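Local coordinates for protein beta-N-acetylhexosaminidase (Beutenbergia cavernae, PDB 5BU9) that probably hydrolyses terminal non-reducing N-acetyl-D-hexosamine residues from N-acetyl-beta-D-hexosaminides, as a member of glycoside hydrolase family 3, at residues I183-G188 / S213-F217; V202-T208 / A233-I238; P281-I286 / E307-V312. The contacts are given in a common frame with arbitrary orientation. Residue numbers count along the deposited sequence, not the author numbering.

Interaction 1 of 3, residues I183-G188 / S213-F217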
ATOM      1  N   ILE A 183       3.494  -2.801   5.276  1.00 34.50           N
ATOM      2  CA  ILE A 183       2.803  -2.694   6.570  1.00 38.81           C
ATOM      3  C   ILE A 183       1.893  -1.460   6.516  1.00 37.70           C
ATOM      4  O   ILE A 183       2.253  -0.441   5.917  1.00 28.27           O
ATOM      5  CB  ILE A 183       3.807  -2.669   7.755  1.00 33.70           C
ATOM      6  CG1 ILE A 183       4.802  -1.532   7.623  1.00 39.90           C
ATOM      7  CG2 ILE A 183       4.586  -3.980   7.818  1.00 31.87           C
ATOM      8  CD1 ILE A 183       5.604  -1.352   8.876  1.00 32.57           C
ATOM      9  N   LYS A 184       0.691  -1.562   7.073  1.00 37.62           N
ATOM     10  CA  LYS A 184      -0.317  -0.496   6.912  1.00 28.55           C
ATOM     11  C   LYS A 184      -1.182  -0.398   8.192  1.00 33.29           C
ATOM     12  O   LYS A 184      -1.250  -1.379   8.939  1.00 37.17           O
ATOM     13  CB  LYS A 184      -1.155  -0.787   5.675  1.00 25.91           C
ATOM     14  CG  LYS A 184      -2.019  -2.053   5.748  1.00 34.26           C
ATOM     15  CD  LYS A 184      -2.647  -2.278   4.380  1.00 27.85           C
ATOM     16  CE  LYS A 184      -3.763  -3.289   4.424  1.00 28.76           C
ATOM     17  NZ  LYS A 184      -4.324  -3.608   3.048  1.00 33.17           N
ATOM     18  N   HIS A 185      -1.797   0.746   8.499  1.00 33.77           N
ATOM     19  CA  HIS A 185      -1.707   2.014   7.773  1.00 32.93           C
ATOM     20  C   HIS A 185      -1.131   3.086   8.690  1.00 39.80           C
ATOM     21  O   HIS A 185      -1.798   3.530   9.617  1.00 34.15           O
ATOM     22  CB  HIS A 185      -3.100   2.490   7.291  1.00 26.33           C
ATOM     23  CG  HIS A 185      -3.963   1.414   6.711  1.00 37.67           C
ATOM     24  ND1 HIS A 185      -4.484   0.386   7.467  1.00 30.41           N
ATOM     25  CD2 HIS A 185      -4.433   1.232   5.450  1.00 31.27           C
ATOM     26  CE1 HIS A 185      -5.224  -0.392   6.695  1.00 56.32           C
ATOM     27  NE2 HIS A 185      -5.219   0.103   5.466  1.00 31.25           N
ATOM     28  N   PHE A 186       0.088   3.520   8.414  1.00 33.57           N
ATOM     29  CA  PHE A 186       0.818   4.414   9.300  1.00 37.57           C
ATOM     30  C   PHE A 186       0.163   5.800   9.338  1.00 36.70           C
ATOM     31  O   PHE A 186      -0.195   6.346   8.294  1.00 29.10           O
ATOM     32  CB  PHE A 186       2.276   4.514   8.832  1.00 28.53           C
ATOM     33  CG  PHE A 186       3.152   5.230   9.771  1.00 37.63           C
ATOM     34  CD1 PHE A 186       3.828   4.536  10.755  1.00 34.83           C
ATOM     35  CD2 PHE A 186       3.314   6.595   9.681  1.00 26.91           C
ATOM     36  CE1 PHE A 186       4.665   5.179  11.644  1.00 34.12           C
ATOM     37  CE2 PHE A 186       4.165   7.270  10.590  1.00 35.58           C
ATOM     38  CZ  PHE A 186       4.827   6.555  11.565  1.00 45.16           C
ATOM     39  N   PRO A 187       0.023   6.391  10.529  1.00 30.60           N
ATOM     40  CA  PRO A 187       0.544   5.952  11.843  1.00 30.35           C
ATOM     41  C   PRO A 187      -0.393   5.066  12.673  1.00 37.97           C
ATOM     42  O   PRO A 187      -0.098   4.789  13.848  1.00 35.67           O
ATOM     43  CB  PRO A 187       0.787   7.287  12.577  1.00 34.38           C
ATOM     44  CG  PRO A 187      -0.317   8.197  12.030  1.00 25.69           C
ATOM     45  CD  PRO A 187      -0.516   7.768  10.562  1.00 24.77           C
ATOM     46  N   GLY A 188      -1.477   4.597  12.075  1.00 35.62           N
ATOM     47  CA  GLY A 188      -2.400   3.700  12.754  1.00 26.96           C
ATOM     48  C   GLY A 188      -3.860   4.066  12.522  1.00 47.61           C
ATOM     49  O   GLY A 188      -4.297   5.168  12.825  1.00 40.05           O
ATOM     50  N   SER A 213       0.389   1.779  18.251  0.79 34.04           N
ATOM     51  CA  SER A 213       0.414   1.507  16.811  0.79 39.95           C
ATOM     52  C   SER A 213       1.733   1.988  16.203  0.79 32.53           C
ATOM     53  O   SER A 213       2.362   1.267  15.435  0.79 45.63           O
ATOM     54  CB  SER A 213      -0.767   2.153  16.096  0.79 41.80           C
ATOM     55  OG  SER A 213      -0.688   3.561  16.161  0.79 32.93           O
ATOM     56  N   VAL A 214       2.182   3.172  16.594  1.00 36.03           N
ATOM     57  CA  VAL A 214       3.485   3.651  16.141  1.00 39.16           C
ATOM     58  C   VAL A 214       4.605   2.725  16.626  1.00 39.59           C
ATOM     59  O   VAL A 214       5.530   2.446  15.883  1.00 40.24           O
ATOM     60  CB  VAL A 214       3.733   5.069  16.588  1.00 46.99           C
ATOM     61  CG1 VAL A 214       5.078   5.548  16.058  1.00 32.84           C
ATOM     62  CG2 VAL A 214       2.622   5.945  16.054  1.00 31.50           C
ATOM     63  N   GLN A 215       4.503   2.217  17.850  1.00 40.81           N
ATOM     64  CA  GLN A 215       5.459   1.216  18.324  1.00 40.05           C
ATOM     65  C   GLN A 215       5.377  -0.075  17.476  1.00 50.69           C
ATOM     66  O   GLN A 215       6.377  -0.703  17.178  1.00 38.29           O
ATOM     67  CB  GLN A 215       5.208   0.896  19.789  1.00 39.22           C
ATOM     68  CG  GLN A 215       5.569   2.008  20.768  1.00 48.23           C
ATOM     69  CD  GLN A 215       4.838   1.820  22.097  1.00 80.73           C
ATOM     70  OE1 GLN A 215       4.621   0.686  22.545  1.00 75.10           O
ATOM     71  NE2 GLN A 215       4.425   2.928  22.715  1.00 57.33           N
ATOM     72  N   ALA A 216       4.181  -0.466  17.070  1.00 36.40           N
ATOM     73  CA  ALA A 216       4.046  -1.641  16.207  1.00 45.66           C
ATOM     74  C   ALA A 216       4.754  -1.413  14.881  1.00 37.51           C
ATOM     75  O   ALA A 216       5.420  -2.307  14.405  1.00 36.01           O
ATOM     76  CB  ALA A 216       2.570  -1.980  15.962  1.00 39.20           C
ATOM     77  N   PHE A 217       4.581  -0.220  14.284  1.00 33.86           N
ATOM     78  CA  PHE A 217       5.160   0.043  12.961  1.00 36.53           C
ATOM     79  C   PHE A 217       6.661   0.039  13.081  1.00 40.74           C
ATOM     80  O   PHE A 217       7.328  -0.504  12.208  1.00 46.42           O
ATOM     81  CB  PHE A 217       4.648   1.359  12.349  1.00 31.39           C
ATOM     82  CG  PHE A 217       3.238   1.259  11.841  1.00 30.14           C
ATOM     83  CD1 PHE A 217       2.945   0.471  10.742  1.00 29.63           C
ATOM     84  CD2 PHE A 217       2.203   1.878  12.498  1.00 30.65           C
ATOM     85  CE1 PHE A 217       1.648   0.331  10.259  1.00 31.82           C
ATOM     86  CE2 PHE A 217       0.882   1.753  12.028  1.00 39.26           C
ATOM     87  CZ  PHE A 217       0.612   0.970  10.907  1.00 32.17           C
TER
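Ile-183 lies on barrel strand 180-186, its CA-CB bond directed at helix 212-222, and Ile-183 CD1 lies 3.7 Å from Phe-217 CD1, at the edge of the Phe-217 ring. The CA-CB bonds of Lys-184 and His-185 point away from the helix, and the ring meets their backbone instead: Phe-217 CZ lies 3.5 Å from Lys-184 C and 3.4 Å from His-185 N. The peptide bond between these two residues is cis. Lys-184 NZ forms a salt bridge with Glu-81 and a hydrogen bond with the carbonyl of Leu-130; His-185 ND1 hydrogen-bonds Asp-135, and both side chains bind a glycerol that probably comes from the crystallisation liquor. Phe-186 bends round Phe-217. Its CA sits over the ring face as a CH-pi contact, 4.1 Å from the centroid and 23° off the normal, and its ring edge approaches the same ring in an offset edge-to-face pair (centroids 5.3 Å apart, planes at 69°). After a second cis bond, Pro-187 CB packs 4.2 Å from Val-214 CG2, while Pro-187 O lies 2.7 Å from Ser-213 OG, within hydrogen-bonding distance. Gly-188 closes the segment at phi/psi 136/122; a CB there would come 2.4 Å from Ser-213 OG and jam against the preceding carbonyl. The Lys-His-Phe-Pro-Gly run matches the start of the motif known from NagZ-type family 3 enzymes. The Phe-217 ring contacts imply mainly apolar backing for the doubly cis backbone; the glycerol, Glu-81 and Asp-135 bonds are consistent with a polar pocket at Lys-184 and His-185.

Interaction 2 of 3, residues V202-T208 / A233-I238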
ATOM      1  N   VAL A 202     -12.300  12.893   8.509  1.00 27.93           N
ATOM      2  CA  VAL A 202     -12.008  11.891   9.526  1.00 22.48           C
ATOM      3  C   VAL A 202     -10.795  12.290  10.325  1.00 34.43           C
ATOM      4  O   VAL A 202      -9.696  12.477   9.790  1.00 27.74           O
ATOM      5  CB  VAL A 202     -11.785  10.519   8.942  1.00 30.23           C
ATOM      6  CG1 VAL A 202     -11.379   9.585  10.075  1.00 24.05           C
ATOM      7  CG2 VAL A 202     -13.030  10.022   8.273  1.00 28.83           C
ATOM      8  N   VAL A 203     -11.019  12.453  11.616  1.00 29.28           N
ATOM      9  CA  VAL A 203      -9.997  12.926  12.540  1.00 24.03           C
ATOM     10  C   VAL A 203      -9.817  11.865  13.610  1.00 35.42           C
ATOM     11  O   VAL A 203     -10.799  11.440  14.235  1.00 30.04           O
ATOM     12  CB  VAL A 203     -10.363  14.278  13.201  1.00 25.72           C
ATOM     13  CG1 VAL A 203      -9.332  14.598  14.348  1.00 26.62           C
ATOM     14  CG2 VAL A 203     -10.377  15.374  12.181  1.00 25.32           C
ATOM     15  N   ASP A 204      -8.577  11.424  13.795  1.00 35.05           N
ATOM     16  CA  ASP A 204      -8.177  10.607  14.942  1.00 30.98           C
ATOM     17  C   ASP A 204      -7.710  11.596  16.015  1.00 35.62           C
ATOM     18  O   ASP A 204      -6.765  12.361  15.787  1.00 35.25           O
ATOM     19  CB  ASP A 204      -7.064   9.623  14.542  1.00 33.60           C
ATOM     20  CG  ASP A 204      -6.420   8.907  15.734  1.00 42.51           C
ATOM     21  OD1 ASP A 204      -6.135   9.545  16.765  1.00 39.87           O
ATOM     22  OD2 ASP A 204      -6.149   7.689  15.628  1.00 36.82           O
ATOM     23  N   ASP A 205      -8.357  11.577  17.180  1.00 29.34           N
ATOM     24  CA  ASP A 205      -8.023  12.502  18.263  1.00 42.91           C
ATOM     25  C   ASP A 205      -7.226  11.882  19.426  1.00 40.67           C
ATOM     26  O   ASP A 205      -7.093  12.523  20.457  1.00 43.69           O
ATOM     27  CB  ASP A 205      -9.306  13.151  18.828  1.00 34.17           C
ATOM     28  CG  ASP A 205     -10.244  12.161  19.502  1.00 73.76           C
ATOM     29  OD1 ASP A 205     -10.079  10.932  19.325  1.00 57.16           O
ATOM     30  OD2 ASP A 205     -11.169  12.628  20.211  1.00 86.63           O
ATOM     31  N   VAL A 206      -6.716  10.656  19.274  1.00 36.20           N
ATOM     32  CA  VAL A 206      -6.081   9.950  20.407  1.00 34.55           C
ATOM     33  C   VAL A 206      -4.709   9.373  20.084  1.00 44.16           C
ATOM     34  O   VAL A 206      -3.900   9.206  20.987  1.00 56.96           O
ATOM     35  CB  VAL A 206      -6.981   8.819  20.925  1.00 48.24           C
ATOM     36  CG1 VAL A 206      -8.170   9.390  21.671  1.00 42.71           C
ATOM     37  CG2 VAL A 206      -7.439   7.954  19.749  1.00 30.86           C
ATOM     38  N   THR A 207      -4.452   9.051  18.812  1.00 30.36           N
ATOM     39  CA  THR A 207      -3.173   8.446  18.413  1.00 31.60           C
ATOM     40  C   THR A 207      -2.071   9.497  18.403  1.00 39.06           C
ATOM     41  O   THR A 207      -2.141  10.441  17.602  1.00 30.08           O
ATOM     42  CB  THR A 207      -3.277   7.766  16.996  1.00 28.80           C
ATOM     43  OG1 THR A 207      -4.293   6.749  17.001  1.00 39.20           O
ATOM     44  CG2 THR A 207      -1.937   7.181  16.550  1.00 28.98           C
ATOM     45  N   THR A 208      -1.077   9.331  19.291  1.00 43.68           N
ATOM     46  CA  THR A 208       0.154  10.146  19.327  1.00 35.91           C
ATOM     47  C   THR A 208       1.320   9.398  18.677  1.00 32.26           C
ATOM     48  O   THR A 208       1.168   8.244  18.283  1.00 41.60           O
ATOM     49  CB  THR A 208       0.589  10.508  20.758  1.00 39.17           C
ATOM     50  OG1 THR A 208       1.178   9.355  21.366  1.00 38.10           O
ATOM     51  CG2 THR A 208      -0.613  10.966  21.605  1.00 33.85           C
ATOM     52  N   ALA A 233      -6.321   9.604   7.257  1.00 27.80           N
ATOM     53  CA  ALA A 233      -6.956  10.236   8.412  1.00 27.32           C
ATOM     54  C   ALA A 233      -6.172  11.468   8.860  1.00 36.37           C
ATOM     55  O   ALA A 233      -4.978  11.575   8.596  1.00 29.34           O
ATOM     56  CB  ALA A 233      -7.070   9.229   9.566  1.00 22.38           C
ATOM     57  N   VAL A 234      -6.839  12.398   9.537  1.00 24.24           N
ATOM     58  CA  VAL A 234      -6.142  13.546  10.116  1.00 26.01           C
ATOM     59  C   VAL A 234      -5.846  13.216  11.567  1.00 31.19           C
ATOM     60  O   VAL A 234      -6.751  12.828  12.301  1.00 35.97           O
ATOM     61  CB  VAL A 234      -6.961  14.830  10.002  1.00 23.66           C
ATOM     62  CG1 VAL A 234      -6.214  15.922  10.672  1.00 22.95           C
ATOM     63  CG2 VAL A 234      -7.192  15.198   8.522  1.00 23.20           C
ATOM     64  N   TYR A 235      -4.581  13.324  11.974  1.00 35.57           N
ATOM     65  CA  TYR A 235      -4.168  12.925  13.334  1.00 29.13           C
ATOM     66  C   TYR A 235      -3.939  14.161  14.205  1.00 30.56           C
ATOM     67  O   TYR A 235      -2.867  14.740  14.172  1.00 35.88           O
ATOM     68  CB  TYR A 235      -2.886  12.044  13.298  1.00 25.09           C
ATOM     69  CG  TYR A 235      -3.191  10.693  12.695  1.00 28.95           C
ATOM     70  CD1 TYR A 235      -3.283  10.531  11.310  1.00 23.80           C
ATOM     71  CD2 TYR A 235      -3.483   9.593  13.513  1.00 30.94           C
ATOM     72  CE1 TYR A 235      -3.651   9.288  10.742  1.00 27.56           C
ATOM     73  CE2 TYR A 235      -3.845   8.346  12.956  1.00 27.43           C
ATOM     74  CZ  TYR A 235      -3.914   8.204  11.572  1.00 26.72           C
ATOM     75  OH  TYR A 235      -4.233   6.994  11.029  1.00 29.63           O
ATOM     76  N   SER A 236      -4.952  14.530  14.985  1.00 28.10           N
ATOM     77  CA  SER A 236      -4.924  15.687  15.878  1.00 26.62           C
ATOM     78  C   SER A 236      -3.661  15.820  16.716  1.00 28.01           C
ATOM     79  O   SER A 236      -3.142  16.923  16.893  1.00 38.91           O
ATOM     80  CB  SER A 236      -6.103  15.627  16.837  1.00 43.87           C
ATOM     81  OG  SER A 236      -7.282  16.018  16.205  1.00 35.11           O
ATOM     82  N   GLN A 237      -3.168  14.701  17.233  1.00 30.87           N
ATOM     83  CA  GLN A 237      -2.076  14.747  18.225  1.00 29.74           C
ATOM     84  C   GLN A 237      -0.695  14.623  17.603  1.00 39.87           C
ATOM     85  O   GLN A 237       0.304  14.560  18.330  1.00 42.18           O
ATOM     86  CB  GLN A 237      -2.227  13.616  19.259  1.00 37.59           C
ATOM     87  CG  GLN A 237      -3.640  13.442  19.800  1.00 42.05           C
ATOM     88  CD  GLN A 237      -4.124  14.684  20.502  1.00 48.70           C
ATOM     89  OE1 GLN A 237      -3.363  15.333  21.221  1.00 51.16           O
ATOM     90  NE2 GLN A 237      -5.384  15.045  20.275  1.00 48.52           N
ATOM     91  N   ILE A 238      -0.637  14.524  16.275  1.00 32.60           N
ATOM     92  CA  ILE A 238       0.640  14.394  15.565  1.00 36.21           C
ATOM     93  C   ILE A 238       0.734  15.528  14.572  1.00 34.06           C
ATOM     94  O   ILE A 238       1.639  16.348  14.655  1.00 37.53           O
ATOM     95  CB  ILE A 238       0.800  13.020  14.858  1.00 39.20           C
ATOM     96  CG1 ILE A 238       0.590  11.863  15.842  1.00 32.33           C
ATOM     97  CG2 ILE A 238       2.191  12.910  14.258  1.00 34.78           C
ATOM     98  CD1 ILE A 238       0.485  10.494  15.169  1.00 33.63           C
TER
HETATM   99  O   HOH W   1      -4.104  12.057  16.700  1.00 32.98           O
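A two-stranded parallel sheet, separate from the barrel sheet, is formed where the loops following strands 180-186 and 227-230 run side by side. Val-203 pairs with Val-234 (CA-CA 4.6 Å) and Asp-204 with Tyr-235 (4.9 Å). The ladder consists of Val-234 N to Val-202 O (2.9 Å, 170°), Asp-204 N to Val-234 O (2.7 Å) and Ser-236 N to Asp-204 O (2.9 Å). Val-203 CG2 and Val-234 CB meet at 4.1 Å on one face; Asp-204 and Tyr-235 occupy the other, where Tyr-235 OH bonds to Gly-188 O. Further along, water 1 accepts from Gln-237 N (2.9 Å) and lies 2.8 Å from Asp-204 O and 2.7 Å from Thr-207 O, bridging the two segments. Asp-204 OD1 takes Val-206 N (2.8 Å) and Thr-207 N (2.7 Å), and OD2 takes Thr-207 OG1 at a very short 2.5 Å. The bond to Val-206 N defines an Asx turn, here beside a short parallel ladder between two beta-alpha loops of a TIM barrel.

Interaction 3 of 3, residues P281-I286 / E307-V312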
ATOM      1  N   PRO A 281      -7.652  15.258  -8.289  1.00 27.94           N
ATOM      2  CA  PRO A 281      -6.753  14.105  -8.402  1.00 24.16           C
ATOM      3  C   PRO A 281      -5.288  14.512  -8.544  1.00 43.79           C
ATOM      4  O   PRO A 281      -4.424  13.876  -7.971  1.00 27.14           O
ATOM      5  CB  PRO A 281      -7.239  13.416  -9.669  1.00 24.69           C
ATOM      6  CG  PRO A 281      -8.754  13.773  -9.707  1.00 26.80           C
ATOM      7  CD  PRO A 281      -8.805  15.187  -9.216  1.00 25.03           C
ATOM      8  N   ALA A 282      -5.021  15.556  -9.322  1.00 25.02           N
ATOM      9  CA  ALA A 282      -3.666  16.057  -9.506  1.00 28.53           C
ATOM     10  C   ALA A 282      -3.069  16.480  -8.163  1.00 25.25           C
ATOM     11  O   ALA A 282      -1.959  16.073  -7.818  1.00 27.94           O
ATOM     12  CB  ALA A 282      -3.684  17.225 -10.486  1.00 28.51           C
ATOM     13  N   ASP A 283      -3.824  17.245  -7.367  1.00 23.91           N
ATOM     14  CA  ASP A 283      -3.294  17.664  -6.045  1.00 23.77           C
ATOM     15  C   ASP A 283      -3.087  16.502  -5.078  1.00 36.36           C
ATOM     16  O   ASP A 283      -2.144  16.535  -4.278  1.00 28.86           O
ATOM     17  CB  ASP A 283      -4.191  18.704  -5.377  1.00 28.56           C
ATOM     18  CG  ASP A 283      -4.080  20.070  -6.038  1.00 35.72           C
ATOM     19  OD1 ASP A 283      -3.185  20.233  -6.903  1.00 43.36           O
ATOM     20  OD2 ASP A 283      -4.885  20.964  -5.698  1.00 44.35           O
ATOM     21  N   ARG A 284      -3.933  15.478  -5.136  1.00 23.32           N
ATOM     22  CA  ARG A 284      -3.695  14.312  -4.274  1.00 34.27           C
ATOM     23  C   ARG A 284      -2.302  13.734  -4.526  1.00 28.61           C
ATOM     24  O   ARG A 284      -1.553  13.404  -3.584  1.00 29.06           O
ATOM     25  CB  ARG A 284      -4.747  13.229  -4.503  1.00 27.01           C
ATOM     26  CG  ARG A 284      -6.137  13.677  -4.204  1.00 23.22           C
ATOM     27  CD  ARG A 284      -7.140  12.650  -4.617  1.00 23.45           C
ATOM     28  NE  ARG A 284      -8.351  13.353  -5.024  1.00 23.76           N
ATOM     29  CZ  ARG A 284      -9.320  12.823  -5.750  1.00 41.79           C
ATOM     30  NH1 ARG A 284      -9.276  11.540  -6.129  1.00 24.40           N
ATOM     31  NH2 ARG A 284     -10.334  13.585  -6.090  1.00 26.73           N
ATOM     32  N   ALA A 285      -1.966  13.581  -5.804  1.00 30.03           N
ATOM     33  CA  ALA A 285      -0.695  12.980  -6.153  1.00 28.92           C
ATOM     34  C   ALA A 285       0.462  13.899  -5.717  1.00 34.00           C
ATOM     35  O   ALA A 285       1.450  13.457  -5.104  1.00 32.38           O
ATOM     36  CB  ALA A 285      -0.626  12.683  -7.670  1.00 23.87           C
ATOM     37  N   ILE A 286       0.317  15.184  -6.030  1.00 25.04           N
ATOM     38  CA  ILE A 286       1.369  16.154  -5.770  1.00 24.38           C
ATOM     39  C   ILE A 286       1.609  16.282  -4.265  1.00 24.44           C
ATOM     40  O   ILE A 286       2.765  16.234  -3.823  1.00 28.52           O
ATOM     41  CB  ILE A 286       1.038  17.505  -6.414  1.00 30.15           C
ATOM     42  CG1 ILE A 286       1.254  17.406  -7.925  1.00 25.21           C
ATOM     43  CG2 ILE A 286       1.951  18.607  -5.851  1.00 25.10           C
ATOM     44  CD1 ILE A 286       0.609  18.528  -8.700  1.00 24.97           C
ATOM     45  N   GLU A 307      -4.477  11.591 -15.767  1.00 29.02           N
ATOM     46  CA  GLU A 307      -4.347  13.028 -15.505  1.00 30.62           C
ATOM     47  C   GLU A 307      -3.463  13.325 -14.266  1.00 33.57           C
ATOM     48  O   GLU A 307      -2.854  14.394 -14.192  1.00 39.49           O
ATOM     49  CB  GLU A 307      -5.716  13.661 -15.341  1.00 30.65           C
ATOM     50  CG  GLU A 307      -6.282  13.517 -13.931  1.00 44.44           C
ATOM     51  CD  GLU A 307      -7.789  13.677 -13.912  1.00 50.31           C
ATOM     52  OE1 GLU A 307      -8.304  14.567 -13.185  1.00 40.83           O
ATOM     53  OE2 GLU A 307      -8.442  12.913 -14.654  1.00 43.71           O
HETATM   54  N   MSE A 308      -3.378  12.385 -13.313  1.00 33.11           N
HETATM   55  CA  MSE A 308      -2.517  12.585 -12.151  1.00 33.55           C
HETATM   56  C   MSE A 308      -1.072  12.486 -12.565  1.00 39.37           C
HETATM   57  O   MSE A 308      -0.225  13.282 -12.156  1.00 34.51           O
HETATM   58  CB  MSE A 308      -2.809  11.558 -11.061  1.00 28.50           C
HETATM   59  CG  MSE A 308      -4.184  11.724 -10.478  1.00 33.12           C
HETATM   60 SE   MSE A 308      -4.731  10.212  -9.347  0.73 41.00          SE
HETATM   61  CE  MSE A 308      -3.519  10.440  -7.920  1.00 25.93           C
ATOM     62  N   VAL A 309      -0.782  11.479 -13.374  1.00 29.65           N
ATOM     63  CA  VAL A 309       0.572  11.308 -13.899  1.00 37.37           C
ATOM     64  C   VAL A 309       0.967  12.568 -14.651  1.00 33.66           C
ATOM     65  O   VAL A 309       2.072  13.080 -14.458  1.00 34.37           O
ATOM     66  CB  VAL A 309       0.684  10.057 -14.799  1.00 29.58           C
ATOM     67  CG1 VAL A 309       2.000  10.065 -15.568  1.00 31.90           C
ATOM     68  CG2 VAL A 309       0.581   8.794 -13.936  1.00 28.95           C
ATOM     69  N   ALA A 310       0.065  13.084 -15.491  1.00 31.30           N
ATOM     70  CA  ALA A 310       0.418  14.233 -16.341  1.00 26.79           C
ATOM     71  C   ALA A 310       0.702  15.450 -15.482  1.00 38.05           C
ATOM     72  O   ALA A 310       1.605  16.229 -15.773  1.00 39.63           O
ATOM     73  CB  ALA A 310      -0.683  14.544 -17.331  1.00 28.20           C
ATOM     74  N   ALA A 311      -0.084  15.607 -14.424  1.00 26.42           N
ATOM     75  CA  ALA A 311       0.106  16.727 -13.530  1.00 38.90           C
ATOM     76  C   ALA A 311       1.458  16.624 -12.815  1.00 33.95           C
ATOM     77  O   ALA A 311       2.115  17.643 -12.616  1.00 35.15           O
ATOM     78  CB  ALA A 311      -1.010  16.794 -12.533  1.00 26.53           C
ATOM     79  N   VAL A 312       1.858  15.408 -12.422  1.00 35.52           N
ATOM     80  CA  VAL A 312       3.108  15.237 -11.685  1.00 24.87           C
ATOM     81  C   VAL A 312       4.275  15.488 -12.639  1.00 32.59           C
ATOM     82  O   VAL A 312       5.233  16.154 -12.258  1.00 31.37           O
ATOM     83  CB  VAL A 312       3.215  13.862 -11.003  1.00 36.52           C
ATOM     84  CG1 VAL A 312       4.598  13.698 -10.370  1.00 28.60           C
ATOM     85  CG2 VAL A 312       2.149  13.742  -9.900  1.00 23.39           C
TER
HETATM   86  O   HOH W   2      -6.759  16.506 -11.671  1.00 36.27           O
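Glu-307 opens the contact from helix 305-318 at its exposed edge. Its OE1 lies 3.6 Å from Pro-281 CG and accepts a bond from water 2 (2.9 Å), which in turn accepts from Ala-282 N at 3.1 Å; a single water thus links the carboxylate to a backbone NH in the first turn of helix 281-291. Met-308, present as selenomethionine, gives up 76 Å², more than any other residue here. Its CG packs 3.6 Å from Pro-281 CB and 3.3 Å from Pro-281 O, and its CE reaches Ala-285 CB at 3.7 Å. One turn on, Ala-311 meets Ala-282 CB to CB at 3.4 Å, and its carbonyl O is 4.3 Å from Ile-286 CD1. Val-312 ends the segment with CG2 3.7 Å from Ala-285 CB and 4.3 Å from Ile-286 CG1. Three alanines at the interface fit the short 8.2 Å approach of the segment axes, which cross at -58°, and the direct contacts between the helices are predominantly apolar, burying 372 Å². The pair sits on the outside of the barrel. Phe-15 of strand 15-20 touches Ala-285, Met-308 and Val-312 from within, Met-308 also reaches Val-296 and Val-298 of strand 296-298, and Phe-322 of helix 320-336 packs on both Ile-286 and Val-312.

From the N terminus, strand 180-186 leads through a long loop to strand 203-204 and then to helix 212-222. Interaction 1 closes this excursion by bringing the helix back onto residues 183-188. Before it closes, interaction 2 has opened at 202-208; that contact closes at 233-238, beyond strand 227-230, so the two cross. They also touch: Gly-188 O lies 2.6 Å from Tyr-235 OH, and Val-214 CG2 3.5 Å from Thr-208 O, joining barrel strand, helix and loop sheet. Interaction 3 follows in series, its centre about 26 Å from each of the others, and closes the helix-strand-helix unit around strand 296-298, whose barrel neighbour is strand 15-20.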